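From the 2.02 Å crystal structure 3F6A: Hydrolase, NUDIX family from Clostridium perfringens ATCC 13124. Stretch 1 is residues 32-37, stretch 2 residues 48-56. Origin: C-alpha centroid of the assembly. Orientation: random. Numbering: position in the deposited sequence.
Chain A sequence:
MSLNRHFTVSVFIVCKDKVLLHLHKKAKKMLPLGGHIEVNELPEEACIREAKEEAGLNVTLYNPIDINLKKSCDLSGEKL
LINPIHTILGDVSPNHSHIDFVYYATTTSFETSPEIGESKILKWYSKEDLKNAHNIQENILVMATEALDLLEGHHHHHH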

# COMPACT_ATOMS: atom_id res chain seq x y z
N PRO A 32 -2.55 -16.07 -7.22
CA PRO A 32 -1.13 -15.87 -6.97
C PRO A 32 -0.87 -16.37 -5.56
O PRO A 32 -1.82 -16.63 -4.82
CB PRO A 32 -0.97 -14.36 -7.08
CG PRO A 32 -2.29 -13.85 -6.58
CD PRO A 32 -3.27 -14.78 -7.27
N LEU A 33 0.40 -16.52 -5.20
CA LEU A 33 0.73 -16.96 -3.86
C LEU A 33 0.35 -15.82 -2.91
O LEU A 33 0.22 -14.68 -3.34
CB LEU A 33 2.23 -17.26 -3.74
CG LEU A 33 2.82 -18.20 -4.79
CD1 LEU A 33 4.23 -18.64 -4.36
CD2 LEU A 33 1.92 -19.40 -4.96
N GLY A 34 0.18 -16.14 -1.63
CA GLY A 34 -0.17 -15.11 -0.67
C GLY A 34 -0.80 -15.66 0.59
O GLY A 34 -0.87 -16.88 0.78
N GLY A 35 -1.27 -14.77 1.46
CA GLY A 35 -1.88 -15.21 2.70
C GLY A 35 -1.86 -14.09 3.73
O GLY A 35 -1.47 -12.97 3.42
N HIS A 36 -2.26 -14.41 4.95
CA HIS A 36 -2.28 -13.43 6.03
C HIS A 36 -0.90 -12.93 6.41
O HIS A 36 0.12 -13.59 6.15
CB HIS A 36 -2.97 -14.01 7.27
CG HIS A 36 -2.12 -14.96 8.06
ND1 HIS A 36 -1.44 -16.02 7.49
CD2 HIS A 36 -1.90 -15.05 9.39
CE1 HIS A 36 -0.84 -16.71 8.43
NE2 HIS A 36 -1.10 -16.14 9.60
N ILE A 37 -0.87 -11.75 7.01
CA ILE A 37 0.36 -11.13 7.47
C ILE A 37 0.43 -11.42 8.96
O ILE A 37 -0.57 -11.24 9.67
CB ILE A 37 0.33 -9.61 7.27
CG1 ILE A 37 -0.03 -9.27 5.82
CG2 ILE A 37 1.68 -9.00 7.64
CD1 ILE A 37 -0.16 -7.77 5.56
N ILE A 48 7.64 -12.70 1.18
CA ILE A 48 8.81 -13.56 1.16
C ILE A 48 8.53 -14.92 1.78
O ILE A 48 8.86 -15.94 1.18
CB ILE A 48 10.00 -12.89 1.89
CG1 ILE A 48 10.48 -11.67 1.10
CG2 ILE A 48 11.15 -13.89 2.08
CD1 ILE A 48 11.72 -11.01 1.67
N ARG A 49 7.92 -14.96 2.96
CA ARG A 49 7.64 -16.25 3.58
C ARG A 49 6.60 -17.06 2.83
O ARG A 49 6.76 -18.27 2.65
CB ARG A 49 7.21 -16.08 5.04
CG ARG A 49 6.17 -15.02 5.30
CD ARG A 49 5.67 -15.14 6.74
NE ARG A 49 4.70 -16.22 6.85
CZ ARG A 49 3.39 -16.04 6.74
NH1 ARG A 49 2.88 -14.83 6.53
NH2 ARG A 49 2.59 -17.09 6.81
N GLU A 50 5.54 -16.41 2.36
CA GLU A 50 4.50 -17.13 1.63
C GLU A 50 5.07 -17.74 0.35
O GLU A 50 4.68 -18.83 -0.04
CB GLU A 50 3.33 -16.20 1.31
CG GLU A 50 2.53 -15.80 2.54
CD GLU A 50 1.74 -16.95 3.15
OE1 GLU A 50 2.05 -18.13 2.85
OE2 GLU A 50 0.81 -16.68 3.94
N ALA A 51 6.00 -17.03 -0.28
CA ALA A 51 6.62 -17.53 -1.51
C ALA A 51 7.40 -18.81 -1.19
O ALA A 51 7.41 -19.76 -1.97
CB ALA A 51 7.54 -16.48 -2.11
N LYS A 52 8.04 -18.82 -0.02
CA LYS A 52 8.83 -19.97 0.42
C LYS A 52 7.92 -21.12 0.86
O LYS A 52 8.17 -22.28 0.54
CB LYS A 52 9.74 -19.56 1.58
CG LYS A 52 10.89 -20.52 1.87
CD LYS A 52 11.88 -20.55 0.70
CE LYS A 52 13.15 -21.32 1.06
NZ LYS A 52 14.12 -21.33 -0.07
N GLU A 53 6.88 -20.79 1.61
CA GLU A 53 5.96 -21.81 2.10
C GLU A 53 5.07 -22.43 1.02
O GLU A 53 4.85 -23.64 1.00
CB GLU A 53 5.09 -21.24 3.23
CG GLU A 53 5.90 -20.72 4.42
CD GLU A 53 5.03 -20.14 5.54
OE1 GLU A 53 4.07 -19.40 5.24
OE2 GLU A 53 5.31 -20.44 6.72
N GLU A 54 4.58 -21.61 0.10
CA GLU A 54 3.68 -22.11 -0.93
C GLU A 54 4.35 -22.65 -2.20
O GLU A 54 3.72 -23.38 -2.96
CB GLU A 54 2.65 -21.04 -1.29
CG GLU A 54 1.95 -20.48 -0.05
CD GLU A 54 0.75 -19.61 -0.35
OE1 GLU A 54 0.76 -18.88 -1.37
OE2 GLU A 54 -0.22 -19.63 0.44
N ALA A 55 5.61 -22.30 -2.42
CA ALA A 55 6.30 -22.77 -3.62
C ALA A 55 7.77 -23.10 -3.40
O ALA A 55 8.46 -23.47 -4.34
CB ALA A 55 6.16 -21.75 -4.73
N GLY A 56 8.25 -22.96 -2.16
CA GLY A 56 9.65 -23.24 -1.88
C GLY A 56 10.57 -22.37 -2.70
O GLY A 56 11.66 -22.80 -3.12

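The contact joins the strand at residues 33–36 to the helix that includes residues 48–55. Their axes approach to 7.3 Å, with an angle of 116° between their N-to-C directions, and together the two stretches bury 370 Å² of surface. The backbones come nearest where G34 faces E50, with their CA atoms 5.6 Å apart.

Two hydrogen bonds tie the elements together, each pairing a side chain of the helix with a backbone group of the strand. G34 N donates to E54 OE1 at 2.8 Å with an N-H...O angle of 160°, so the carboxylate takes up an amide of the strand. Two residues further along, R49 NH1 donates to H36 O at 3.0 Å and 155°. This oxygen lies near the guanidinium plane, at the edge of the group, where the N-H bonds point. R49 sends its CA-to-CB bond sideways, and it is the end of the long side chain that comes nearer to the strand.

Charged groups of the helix also interact among themselves. R49 NH2 forms a salt bridge with E53 OE1 at 3.2 Å, supported by a weak hydrogen bond. A second salt bridge links R49 NH2 to E50 OE2 at 3.4 Å, but there the oxygen lies well out of the guanidinium plane and no N-H points at it, leaving attraction between charges alone.

Not every short polar approach is a bond. G34 O lies 2.8 Å from E54 OE2, yet both atoms are acceptors, so this short approach is not counted as a hydrogen bond.

Close packing against the E50 carboxylate leaves no room for a CB at G35. G35 CA comes within 3.3 Å of E50 OE2, and an ideal CB on G35 would lie only 2.1 Å from that same oxygen, a clear clash. A CB on G34 would instead point away from the helix. Both residues, however, have phi near 160° and psi near 180°, angles at which a CB would be jammed against the preceding carbonyl oxygen; the backbone by itself therefore calls for glycine at each position.

The apolar part of the contact centres on L33, which is buried and directs its CA-to-CB bond toward the helix. Its CD1 packs 3.7 Å from A55 CB and 3.9 Å from A51 CA, reaching successive turns of the helix. L33 also borders the polar region, with its CB 3.2 Å from E54 OE1, the oxygen that accepts the amide of G34.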